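Side-chain contacts in alcohol dehydrogenase (Escherichia coli, PDB 5VM2), which probably acts as a zinc-family, NAD- or NADP-dependent oxidoreductase on CH-OH groups, although its true substrate is still unknown: residues G148-P153 and I338-I343; I180-L185 and K312-H317; V156-A161 and Y297-E302; D141-M146 and A303-R308. All coordinates share one frame; numbering follows the deposited sequence.

Contact 1 of 4, residues G148-P153 and I338-I343; sequences GTLVEP and IIKGVI. With MG (magnesium ion), chain C.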
loop_
_atom_site.group_PDB
_atom_site.type_symbol
_atom_site.label_atom_id
_atom_site.label_comp_id
_atom_site.label_asym_id
_atom_site.label_seq_id
_atom_site.Cartn_x
_atom_site.Cartn_y
_atom_site.Cartn_z
ATOM N N GLY A 148 -1.636 -7.909 10.080
ATOM C CA GLY A 148 -1.189 -8.641 8.906
ATOM C C GLY A 148 -1.741 -8.064 7.617
ATOM O O GLY A 148 -1.068 -8.063 6.584
ATOM N N THR A 149 -2.976 -7.565 7.664
ATOM C CA THR A 149 -3.559 -6.912 6.501
ATOM C C THR A 149 -2.775 -5.662 6.122
ATOM O O THR A 149 -2.557 -5.389 4.935
ATOM C CB THR A 149 -5.019 -6.564 6.790
ATOM O OG1 THR A 149 -5.739 -7.765 7.091
ATOM C CG2 THR A 149 -5.657 -5.879 5.598
ATOM N N LEU A 150 -2.326 -4.901 7.119
ATOM C CA LEU A 150 -1.654 -3.650 6.800
ATOM C C LEU A 150 -0.180 -3.828 6.468
ATOM O O LEU A 150 0.473 -2.848 6.099
ATOM C CB LEU A 150 -1.810 -2.672 7.963
ATOM C CG LEU A 150 -3.257 -2.575 8.441
ATOM C CD1 LEU A 150 -3.309 -2.178 9.902
ATOM C CD2 LEU A 150 -4.035 -1.600 7.570
ATOM N N VAL A 151 0.326 -5.062 6.448
ATOM C CA VAL A 151 1.674 -5.287 5.936
ATOM C C VAL A 151 1.774 -4.833 4.485
ATOM O O VAL A 151 2.806 -4.299 4.056
ATOM C CB VAL A 151 2.070 -6.766 6.096
ATOM C CG1 VAL A 151 3.320 -7.078 5.264
ATOM C CG2 VAL A 151 2.293 -7.099 7.571
ATOM N N GLU A 152 0.698 -5.010 3.712
ATOM C CA GLU A 152 0.753 -4.669 2.290
ATOM C C GLU A 152 1.061 -3.194 2.049
ATOM O O GLU A 152 2.039 -2.897 1.340
ATOM C CB GLU A 152 -0.542 -5.119 1.602
ATOM C CG GLU A 152 -0.424 -5.278 0.092
ATOM C CD GLU A 152 -0.661 -3.982 -0.663
ATOM O OE1 GLU A 152 -1.001 -2.965 -0.019
ATOM O OE2 GLU A 152 -0.512 -3.983 -1.904
ATOM N N PRO A 153 0.297 -2.230 2.579
ATOM C CA PRO A 153 0.698 -0.832 2.374
ATOM C C PRO A 153 2.000 -0.485 3.073
ATOM O O PRO A 153 2.762 0.344 2.561
ATOM C CB PRO A 153 -0.484 -0.028 2.938
ATOM C CG PRO A 153 -1.139 -0.958 3.921
ATOM C CD PRO A 153 -0.980 -2.323 3.316
ATOM N N ILE A 338 -10.104 10.002 7.309
ATOM C CA ILE A 338 -9.674 8.609 7.298
ATOM C C ILE A 338 -8.178 8.558 7.023
ATOM O O ILE A 338 -7.713 9.022 5.975
ATOM C CB ILE A 338 -10.446 7.780 6.260
ATOM C CG1 ILE A 338 -11.947 7.816 6.559
ATOM C CG2 ILE A 338 -9.937 6.348 6.250
ATOM C CD1 ILE A 338 -12.789 7.068 5.549
ATOM N N ILE A 339 -7.426 8.004 7.971
ATOM C CA ILE A 339 -6.044 7.630 7.699
ATOM C C ILE A 339 -5.994 6.266 7.027
ATOM O O ILE A 339 -5.426 6.109 5.939
ATOM C CB ILE A 339 -5.221 7.654 8.999
ATOM C CG1 ILE A 339 -5.310 9.027 9.662
ATOM C CG2 ILE A 339 -3.775 7.284 8.719
ATOM C CD1 ILE A 339 -4.655 10.124 8.864
ATOM N N LYS A 340 -6.614 5.269 7.650
ATOM C CA LYS A 340 -6.716 3.937 7.065
ATOM C C LYS A 340 -8.000 3.289 7.558
ATOM O O LYS A 340 -8.219 3.181 8.768
ATOM C CB LYS A 340 -5.507 3.073 7.431
ATOM C CG LYS A 340 -5.463 1.735 6.701
ATOM C CD LYS A 340 -5.427 1.924 5.194
ATOM C CE LYS A 340 -4.895 0.684 4.500
ATOM N NZ LYS A 340 -5.131 0.721 3.030
ATOM N N GLY A 341 -8.843 2.870 6.626
ATOM C CA GLY A 341 -10.019 2.090 6.946
ATOM C C GLY A 341 -9.790 0.635 6.586
ATOM O O GLY A 341 -9.065 0.321 5.644
ATOM N N VAL A 342 -10.399 -0.257 7.366
ATOM C CA VAL A 342 -10.362 -1.684 7.085
ATOM C C VAL A 342 -11.777 -2.230 7.197
ATOM O O VAL A 342 -12.657 -1.625 7.812
ATOM C CB VAL A 342 -9.413 -2.462 8.026
ATOM C CG1 VAL A 342 -8.015 -1.851 8.010
ATOM C CG2 VAL A 342 -9.970 -2.502 9.435
ATOM N N ILE A 343 -11.986 -3.387 6.579
ATOM C CA ILE A 343 -13.268 -4.076 6.603
ATOM C C ILE A 343 -13.069 -5.397 7.329
ATOM O O ILE A 343 -12.197 -6.193 6.957
ATOM C CB ILE A 343 -13.829 -4.292 5.190
ATOM C CG1 ILE A 343 -14.135 -2.943 4.536
ATOM C CG2 ILE A 343 -15.080 -5.147 5.247
ATOM C CD1 ILE A 343 -14.303 -3.004 3.043
HETATM MG MG MG C . -2.332 -1.646 -0.790
HETATM O O HOH W 1 -1.378 -0.043 -1.191
#
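Leu150 keeps CG beside its backbone N (chi1 -49°), while Lys340 first extends away from its own N and then turns at chi2 (59°), and the two side chains run past each other in opposite senses. One branch does the touching. Leu150 CD2 lies 3.7 Å from Lys340 CG and 3.9 Å from Lys340 CE, against the aliphatic stem of the lysine. The same methyl of Leu150, CD2, meets Val342 CG1 at 4.0 Å, two residues further along the strand. Near the kink in the helix, the ring carbon Pro153 CG comes within 4.1 Å of Lys340 CE, flanking the stem near its amino end. The ammonium group itself is gripped by other partners: a salt bridge to Glu66 and hydrogen bonds to Ile38 O and the modified cysteine at position 39. Glu66, His65 and Glu152 bind the magnesium ion, with Glu152 OE1 at 2.0 Å from the metal and Tyr293 holding the other carboxylate oxygen, so Lys340 is a second-shell residue of the metal site. Val315 of strand 315-320 packs on Leu150, and Cys179 of helix 179-190 touches both Pro153 and Lys340; strand 340-344 runs parallel to strand 315-320 and antiparallel to strand 28-37.

Contact 2 of 4, residues I180-L185 and K312-H317; sequences IGLMTL and KSMVTH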
loop_
_atom_site.group_PDB
_atom_site.type_symbol
_atom_site.label_atom_id
_atom_site.label_comp_id
_atom_site.label_asym_id
_atom_site.label_seq_id
_atom_site.Cartn_x
_atom_site.Cartn_y
_atom_site.Cartn_z
ATOM N N ILE A 180 0.103 5.970 2.586
ATOM C CA ILE A 180 1.392 5.610 2.006
ATOM C C ILE A 180 2.503 6.538 2.491
ATOM O O ILE A 180 3.651 6.105 2.664
ATOM C CB ILE A 180 1.295 5.596 0.470
ATOM C CG1 ILE A 180 0.184 4.642 0.023
ATOM C CG2 ILE A 180 2.616 5.175 -0.123
ATOM C CD1 ILE A 180 0.410 3.200 0.449
ATOM N N GLY A 181 2.194 7.815 2.727
ATOM C CA GLY A 181 3.202 8.718 3.263
ATOM C C GLY A 181 3.614 8.355 4.678
ATOM O O GLY A 181 4.790 8.464 5.042
ATOM N N LEU A 182 2.654 7.916 5.493
ATOM C CA LEU A 182 2.964 7.489 6.852
ATOM C C LEU A 182 3.719 6.167 6.854
ATOM O O LEU A 182 4.628 5.969 7.673
ATOM C CB LEU A 182 1.671 7.390 7.665
ATOM C CG LEU A 182 0.965 8.741 7.803
ATOM C CD1 LEU A 182 -0.370 8.591 8.505
ATOM C CD2 LEU A 182 1.862 9.726 8.540
ATOM N N MET A 183 3.366 5.252 5.945
ATOM C CA MET A 183 4.146 4.027 5.785
ATOM C C MET A 183 5.580 4.337 5.376
ATOM O O MET A 183 6.524 3.731 5.894
ATOM C CB MET A 183 3.501 3.106 4.751
ATOM C CG MET A 183 2.135 2.558 5.141
ATOM S SD MET A 183 2.108 1.829 6.782
ATOM C CE MET A 183 0.517 0.997 6.773
ATOM N N THR A 184 5.755 5.267 4.431
ATOM C CA THR A 184 7.097 5.644 3.993
ATOM C C THR A 184 7.888 6.277 5.133
ATOM O O THR A 184 9.078 5.990 5.308
ATOM C CB THR A 184 7.005 6.596 2.799
ATOM O OG1 THR A 184 6.219 5.990 1.762
ATOM C CG2 THR A 184 8.397 6.913 2.254
ATOM N N LEU A 185 7.232 7.124 5.932
ATOM C CA LEU A 185 7.870 7.722 7.104
ATOM C C LEU A 185 8.414 6.656 8.051
ATOM O O LEU A 185 9.582 6.700 8.454
ATOM C CB LEU A 185 6.864 8.628 7.817
ATOM C CG LEU A 185 7.046 8.989 9.290
ATOM C CD1 LEU A 185 8.296 9.851 9.474
ATOM C CD2 LEU A 185 5.783 9.700 9.805
ATOM N N LYS A 312 -1.076 -0.475 13.654
ATOM C CA LYS A 312 -2.353 -0.519 14.356
ATOM C C LYS A 312 -2.869 0.882 14.651
ATOM O O LYS A 312 -4.071 1.147 14.530
ATOM C CB LYS A 312 -2.205 -1.322 15.649
ATOM C CG LYS A 312 -3.379 -1.207 16.607
ATOM C CD LYS A 312 -3.214 -2.149 17.793
ATOM C CE LYS A 312 -2.938 -3.574 17.335
ATOM N NZ LYS A 312 -4.023 -4.101 16.459
ATOM N N SER A 313 -1.973 1.796 15.033
ATOM C CA SER A 313 -2.378 3.162 15.333
ATOM C C SER A 313 -2.905 3.900 14.111
ATOM O O SER A 313 -3.532 4.952 14.262
ATOM C CB SER A 313 -1.203 3.938 15.930
ATOM O OG SER A 313 -0.880 3.466 17.227
ATOM N N MET A 314 -2.664 3.391 12.903
ATOM C CA MET A 314 -3.119 4.102 11.717
ATOM C C MET A 314 -4.580 3.826 11.393
ATOM O O MET A 314 -5.216 4.648 10.723
ATOM C CB MET A 314 -2.228 3.744 10.527
ATOM C CG MET A 314 -0.764 4.065 10.783
ATOM S SD MET A 314 0.312 3.611 9.414
ATOM C CE MET A 314 -0.526 4.442 8.059
ATOM N N VAL A 315 -5.133 2.716 11.879
ATOM C CA VAL A 315 -6.514 2.349 11.572
ATOM C C VAL A 315 -7.445 3.318 12.290
ATOM O O VAL A 315 -7.524 3.328 13.521
ATOM C CB VAL A 315 -6.812 0.900 11.965
ATOM C CG1 VAL A 315 -8.252 0.546 11.620
ATOM C CG2 VAL A 315 -5.858 -0.036 11.255
ATOM N N THR A 316 -8.161 4.133 11.517
ATOM C CA THR A 316 -9.108 5.084 12.079
ATOM C C THR A 316 -10.556 4.626 11.968
ATOM O O THR A 316 -11.417 5.174 12.665
ATOM C CB THR A 316 -8.951 6.446 11.392
ATOM O OG1 THR A 316 -9.009 6.272 9.971
ATOM C CG2 THR A 316 -7.609 7.069 11.757
ATOM N N HIS A 317 -10.844 3.638 11.121
ATOM C CA HIS A 317 -12.210 3.170 10.916
ATOM C C HIS A 317 -12.197 1.684 10.592
ATOM O O HIS A 317 -11.403 1.233 9.761
ATOM C CB HIS A 317 -12.898 3.942 9.784
ATOM C CG HIS A 317 -12.982 5.417 10.016
ATOM N ND1 HIS A 317 -11.971 6.283 9.662
ATOM C CD2 HIS A 317 -13.957 6.179 10.565
ATOM C CE1 HIS A 317 -12.318 7.517 9.984
ATOM N NE2 HIS A 317 -13.518 7.481 10.533
#
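Leu182 and Met314 mark the closest approach of the two backbones, with 8.5 Å between Leu182 CA and Met314 CA, a gap that side chains alone must bridge. Residues 180-185 are regular helix, whereas 312-314 have helical backbone angles without the regular bonds before the chain straightens into strand 315-320. Within the helix, Thr184 OG1 donates to Ile180 O at 2.7 Å, and the backbone N of the same threonine reaches that oxygen from the opposite face of the carbonyl plane.

Met314 supplies the larger share of the buried surface. It is extended through chi2 (178°) and folds over only at chi3 (53°), which turns its methyl onto the helix: Met314 CE rests 3.7 Å from Leu182 CB. Met183 leaves the helix with a bend at chi2 (-50°), and its thioether passes across that of Met314. Here Met183 SD and Met314 SD are 3.7 Å apart, and the two methyls, Met183 CE and Met314 CE, meet at 3.8 Å. Ile339 and Met208 close in on Leu182, and Pro153 on Met183.

The helix begins within what looks like the glycine-rich Rossmann motif, which includes Gly181, so the methionines join that probable domain to the chain returning to the catalytic domain. No hydrogen bond crosses between the segments. Cohesion comes from burial of apolar surface and dispersion among sulfurs and methyls, which imposes little directionality.

Contact 3 of 4, residues V156-A161 and Y297-E302; sequences VGMHAA and YPVTIE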
loop_
_atom_site.group_PDB
_atom_site.type_symbol
_atom_site.label_atom_id
_atom_site.label_comp_id
_atom_site.label_asym_id
_atom_site.label_seq_id
_atom_site.Cartn_x
_atom_site.Cartn_y
_atom_site.Cartn_z
ATOM N N VAL A 156 4.678 -1.252 0.745
ATOM C CA VAL A 156 4.829 -0.207 -0.266
ATOM C C VAL A 156 5.825 0.848 0.202
ATOM O O VAL A 156 6.729 1.252 -0.544
ATOM C CB VAL A 156 3.462 0.423 -0.590
ATOM C CG1 VAL A 156 3.636 1.646 -1.480
ATOM C CG2 VAL A 156 2.538 -0.603 -1.240
ATOM N N GLY A 157 5.659 1.329 1.438
ATOM C CA GLY A 157 6.585 2.323 1.956
ATOM C C GLY A 157 7.965 1.747 2.205
ATOM O O GLY A 157 8.976 2.425 2.009
ATOM N N MET A 158 8.026 0.486 2.637
ATOM C CA MET A 158 9.318 -0.156 2.858
ATOM C C MET A 158 10.105 -0.271 1.558
ATOM O O MET A 158 11.314 -0.012 1.530
ATOM C CB MET A 158 9.118 -1.534 3.488
ATOM C CG MET A 158 10.407 -2.180 3.995
ATOM S SD MET A 158 11.131 -1.341 5.428
ATOM C CE MET A 158 9.668 -1.034 6.400
ATOM N N HIS A 159 9.428 -0.648 0.471
ATOM C CA HIS A 159 10.081 -0.775 -0.827
ATOM C C HIS A 159 10.602 0.574 -1.314
ATOM O O HIS A 159 11.705 0.663 -1.866
ATOM C CB HIS A 159 9.086 -1.387 -1.820
ATOM C CG HIS A 159 9.650 -1.649 -3.181
ATOM N ND1 HIS A 159 10.599 -2.619 -3.421
ATOM C CD2 HIS A 159 9.372 -1.087 -4.381
ATOM C CE1 HIS A 159 10.899 -2.627 -4.708
ATOM N NE2 HIS A 159 10.166 -1.707 -5.313
ATOM N N ALA A 160 9.828 1.642 -1.100
ATOM C CA ALA A 160 10.279 2.975 -1.492
ATOM C C ALA A 160 11.551 3.365 -0.746
ATOM O O ALA A 160 12.541 3.793 -1.357
ATOM C CB ALA A 160 9.168 3.996 -1.237
ATOM N N ALA A 161 11.548 3.211 0.581
ATOM C CA ALA A 161 12.719 3.586 1.369
ATOM C C ALA A 161 13.934 2.750 0.992
ATOM O O ALA A 161 15.059 3.266 0.931
ATOM C CB ALA A 161 12.419 3.446 2.865
ATOM N N TYR A 297 8.069 -8.393 2.113
ATOM C CA TYR A 297 7.129 -8.835 3.141
ATOM C C TYR A 297 7.837 -9.294 4.407
ATOM O O TYR A 297 7.451 -8.840 5.496
ATOM C CB TYR A 297 6.196 -9.917 2.577
ATOM C CG TYR A 297 4.808 -9.387 2.259
ATOM C CD1 TYR A 297 4.645 -8.286 1.428
ATOM C CD2 TYR A 297 3.669 -9.978 2.796
ATOM C CE1 TYR A 297 3.387 -7.782 1.133
ATOM C CE2 TYR A 297 2.398 -9.482 2.504
ATOM C CZ TYR A 297 2.267 -8.383 1.671
ATOM O OH TYR A 297 1.018 -7.882 1.374
ATOM N N PRO A 298 8.862 -10.152 4.357
ATOM C CA PRO A 298 9.479 -10.590 5.623
ATOM C C PRO A 298 10.043 -9.446 6.449
ATOM O O PRO A 298 9.768 -9.368 7.654
ATOM C CB PRO A 298 10.566 -11.564 5.154
ATOM C CG PRO A 298 10.040 -12.098 3.856
ATOM C CD PRO A 298 9.400 -10.905 3.208
ATOM N N VAL A 299 10.808 -8.539 5.835
ATOM C CA VAL A 299 11.406 -7.451 6.603
ATOM C C VAL A 299 10.337 -6.503 7.137
ATOM O O VAL A 299 10.513 -5.895 8.201
ATOM C CB VAL A 299 12.461 -6.707 5.757
ATOM C CG1 VAL A 299 11.805 -5.919 4.633
ATOM C CG2 VAL A 299 13.293 -5.784 6.642
ATOM N N THR A 300 9.213 -6.368 6.427
ATOM C CA THR A 300 8.142 -5.496 6.899
ATOM C C THR A 300 7.398 -6.142 8.059
ATOM O O THR A 300 7.110 -5.488 9.069
ATOM C CB THR A 300 7.182 -5.173 5.752
ATOM O OG1 THR A 300 7.918 -4.605 4.659
ATOM C CG2 THR A 300 6.104 -4.200 6.207
ATOM N N ILE A 301 7.093 -7.435 7.933
ATOM C CA ILE A 301 6.505 -8.176 9.048
ATOM C C ILE A 301 7.412 -8.092 10.273
ATOM O O ILE A 301 6.946 -7.860 11.396
ATOM C CB ILE A 301 6.239 -9.635 8.635
ATOM C CG1 ILE A 301 5.123 -9.695 7.589
ATOM C CG2 ILE A 301 5.878 -10.479 9.843
ATOM C CD1 ILE A 301 5.017 -11.040 6.889
ATOM N N GLU A 302 8.722 -8.291 10.070
ATOM C CA GLU A 302 9.696 -8.119 11.150
ATOM C C GLU A 302 9.540 -6.758 11.818
ATOM O O GLU A 302 9.476 -6.652 13.046
ATOM C CB GLU A 302 11.126 -8.236 10.612
ATOM C CG GLU A 302 11.656 -9.610 10.291
ATOM C CD GLU A 302 13.058 -9.529 9.694
ATOM O OE1 GLU A 302 13.880 -8.743 10.213
ATOM O OE2 GLU A 302 13.337 -10.226 8.696
#
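Helix 145-163, the long helix leading from the GroES-like part of the chain to the nucleotide-binding part, packs here against helix 297-305, and Met158 is the residue that fills the join. Its backbone comes nearest at Thr300, with 6.8 Å from Met158 CA to Thr300 CA. Met158 CG stands opposite the backbone N (chi1 -169°), which directs the first half of the side chain at the other helix before bends at chi2 and chi3 fold the thioether round. Two carbons then share one oxygen: Thr300 OG1 lies 3.5 Å from Met158 CB and equally 3.5 Å from Met158 CG. At the more open margin, Val299 CG1 comes across to within 4.0 Å of Met158 CG. Beyond the pair, Phe309 and Ala187 also pack on Met158, while Ala154, one turn earlier on helix 145-163, packs on Thr300.

The hydroxyl in the middle of this apolar patch is not left to the methionine. Thr300 OG1, set beside its own backbone N by chi1 (-56°), hydrogen-bonds to Arg296 O, just ahead of its own helix. With that bond made, the threonine can present its oxygen to methylene carbons, and the join is made by van der Waals packing without a hydrogen bond between the segments.

Contact 4 of 4, residues D141-M146 and A303-R308; sequences DNMDTM and AISSGR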
loop_
_atom_site.group_PDB
_atom_site.type_symbol
_atom_site.label_atom_id
_atom_site.label_comp_id
_atom_site.label_asym_id
_atom_site.label_seq_id
_atom_site.Cartn_x
_atom_site.Cartn_y
_atom_site.Cartn_z
ATOM N N ASP A 141 3.146 -14.524 16.402
ATOM C CA ASP A 141 2.079 -14.687 17.384
ATOM C C ASP A 141 1.592 -13.346 17.924
ATOM O O ASP A 141 0.408 -13.205 18.246
ATOM C CB ASP A 141 2.553 -15.585 18.523
ATOM C CG ASP A 141 2.684 -17.039 18.102
ATOM O OD1 ASP A 141 2.320 -17.364 16.949
ATOM O OD2 ASP A 141 3.151 -17.855 18.920
ATOM N N ASN A 142 2.473 -12.352 18.013
ATOM C CA ASN A 142 2.117 -11.049 18.560
ATOM C C ASN A 142 1.575 -10.089 17.505
ATOM O O ASN A 142 1.479 -8.887 17.771
ATOM C CB ASN A 142 3.325 -10.427 19.271
ATOM C CG ASN A 142 4.329 -9.800 18.310
ATOM O OD1 ASN A 142 4.430 -10.186 17.143
ATOM N ND2 ASN A 142 5.078 -8.823 18.806
ATOM N N MET A 143 1.220 -10.591 16.324
ATOM C CA MET A 143 0.694 -9.778 15.235
ATOM C C MET A 143 -0.658 -10.337 14.813
ATOM O O MET A 143 -0.737 -11.471 14.328
ATOM C CB MET A 143 1.662 -9.757 14.050
ATOM C CG MET A 143 1.228 -8.848 12.924
ATOM S SD MET A 143 2.413 -8.796 11.564
ATOM C CE MET A 143 3.907 -8.411 12.446
ATOM N N ASP A 144 -1.716 -9.547 14.994
ATOM C CA ASP A 144 -3.049 -10.036 14.677
ATOM C C ASP A 144 -3.316 -9.889 13.180
ATOM O O ASP A 144 -2.511 -9.336 12.423
ATOM C CB ASP A 144 -4.106 -9.318 15.520
ATOM C CG ASP A 144 -4.077 -7.809 15.355
ATOM O OD1 ASP A 144 -4.208 -7.325 14.211
ATOM O OD2 ASP A 144 -3.944 -7.105 16.378
ATOM N N THR A 145 -4.471 -10.393 12.743
ATOM C CA THR A 145 -4.750 -10.421 11.315
ATOM C C THR A 145 -5.072 -9.041 10.753
ATOM O O THR A 145 -4.941 -8.840 9.541
ATOM C CB THR A 145 -5.890 -11.396 11.017
ATOM O OG1 THR A 145 -6.975 -11.151 11.918
ATOM C CG2 THR A 145 -5.409 -12.831 11.184
ATOM N N MET A 146 -5.484 -8.089 11.593
ATOM C CA MET A 146 -5.629 -6.723 11.098
ATOM C C MET A 146 -4.270 -6.093 10.823
ATOM O O MET A 146 -4.104 -5.382 9.827
ATOM C CB MET A 146 -6.416 -5.860 12.080
ATOM C CG MET A 146 -6.726 -4.491 11.505
ATOM S SD MET A 146 -7.492 -3.370 12.673
ATOM C CE MET A 146 -6.114 -3.038 13.773
ATOM N N ALA A 303 9.502 -5.698 11.006
ATOM C CA ALA A 303 9.482 -4.343 11.543
ATOM C C ALA A 303 8.220 -4.089 12.355
ATOM O O ALA A 303 8.276 -3.468 13.424
ATOM C CB ALA A 303 9.609 -3.332 10.405
ATOM N N ILE A 304 7.074 -4.572 11.874
ATOM C CA ILE A 304 5.829 -4.374 12.606
ATOM C C ILE A 304 5.820 -5.214 13.881
ATOM O O ILE A 304 5.460 -4.730 14.963
ATOM C CB ILE A 304 4.626 -4.688 11.699
ATOM C CG1 ILE A 304 4.557 -3.668 10.557
ATOM C CG2 ILE A 304 3.336 -4.691 12.514
ATOM C CD1 ILE A 304 3.752 -4.127 9.358
ATOM N N SER A 305 6.243 -6.476 13.781
ATOM C CA SER A 305 6.226 -7.357 14.948
ATOM C C SER A 305 7.086 -6.810 16.080
ATOM O O SER A 305 6.736 -6.951 17.258
ATOM C CB SER A 305 6.703 -8.755 14.564
ATOM O OG SER A 305 6.710 -9.591 15.704
ATOM N N SER A 306 8.220 -6.195 15.743
ATOM C CA SER A 306 9.126 -5.657 16.751
ATOM C C SER A 306 8.538 -4.462 17.491
ATOM O O SER A 306 9.058 -4.086 18.545
ATOM C CB SER A 306 10.447 -5.250 16.098
ATOM O OG SER A 306 10.277 -4.076 15.310
ATOM N N GLY A 307 7.472 -3.858 16.966
ATOM C CA GLY A 307 6.940 -2.629 17.511
ATOM C C GLY A 307 7.550 -1.370 16.936
ATOM O O GLY A 307 7.021 -0.275 17.176
ATOM N N ARG A 308 8.645 -1.487 16.182
ATOM C CA ARG A 308 9.278 -0.306 15.606
ATOM C C ARG A 308 8.391 0.347 14.555
ATOM O O ARG A 308 8.404 1.575 14.409
ATOM C CB ARG A 308 10.630 -0.682 14.998
ATOM C CG ARG A 308 11.478 0.507 14.583
ATOM C CD ARG A 308 12.924 0.098 14.325
ATOM N NE ARG A 308 13.620 -0.280 15.553
ATOM C CZ ARG A 308 14.861 -0.760 15.591
ATOM N NH1 ARG A 308 15.546 -0.924 14.464
ATOM N NH2 ARG A 308 15.419 -1.077 16.751
#
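The side-chain amide of Asn142 is engaged at its edge by a single residue, Ser305, which meets both of its polar ends; neither bond comes in over a face. Asn142 ND2 donates to Ser305 O at 2.9 Å, nearly straight (N-H...O 161°), with the acceptor close to the amide plane. In return Ser305 OG donates to Asn142 OD1 at 2.8 Å, arriving at 120° to the C=O bond and slightly tilted from its plane. Two bonds of opposite sense thus fix the rotation of the amide, although Asn142 is exposed to solvent.

Beneath this polar clasp lies Met143. Fully extended through chi2 and bent at chi3 (-52°), it lays its methyl on the helix: Met143 CE is 3.3 Å from Ser305 N, 3.5 Å from Ser305 CB and 3.8 Å from Ile304 CG2. Lys312 pairs with the carboxylate of Asp144, whose other oxygen bonds to Glu147 N.

Asp144 is therefore the N-cap of helix 145-163. The loop leading into that start lies against the final part of helix 297-305, after which Gly307 turns the chain with positive phi: the loop that leads into one helix is docked on the last turn of another.

How the contacts relate
Read from the N terminus, the chain gives three contacts their first segments in succession, 141-146, 148-153 and 156-161, on and just before helix 145-163; 180-185 follows on the next helix. Contact 4 closes a loop at 303-308, and contact 3, closing at 297-302, nests inside it, both on helix 297-305. Contact 1 closes the last loop, at 338-343, and encloses contacts 2 and 3 while crossing contact 4. Contact 2, closing at 312-317, crosses contacts 3 and 4. Strands 315-320 and 340-344, side by side in the mixed sheet, join contacts 1 and 2, and the packing of Val151 on Ile304 ties contact 1 to contact 4.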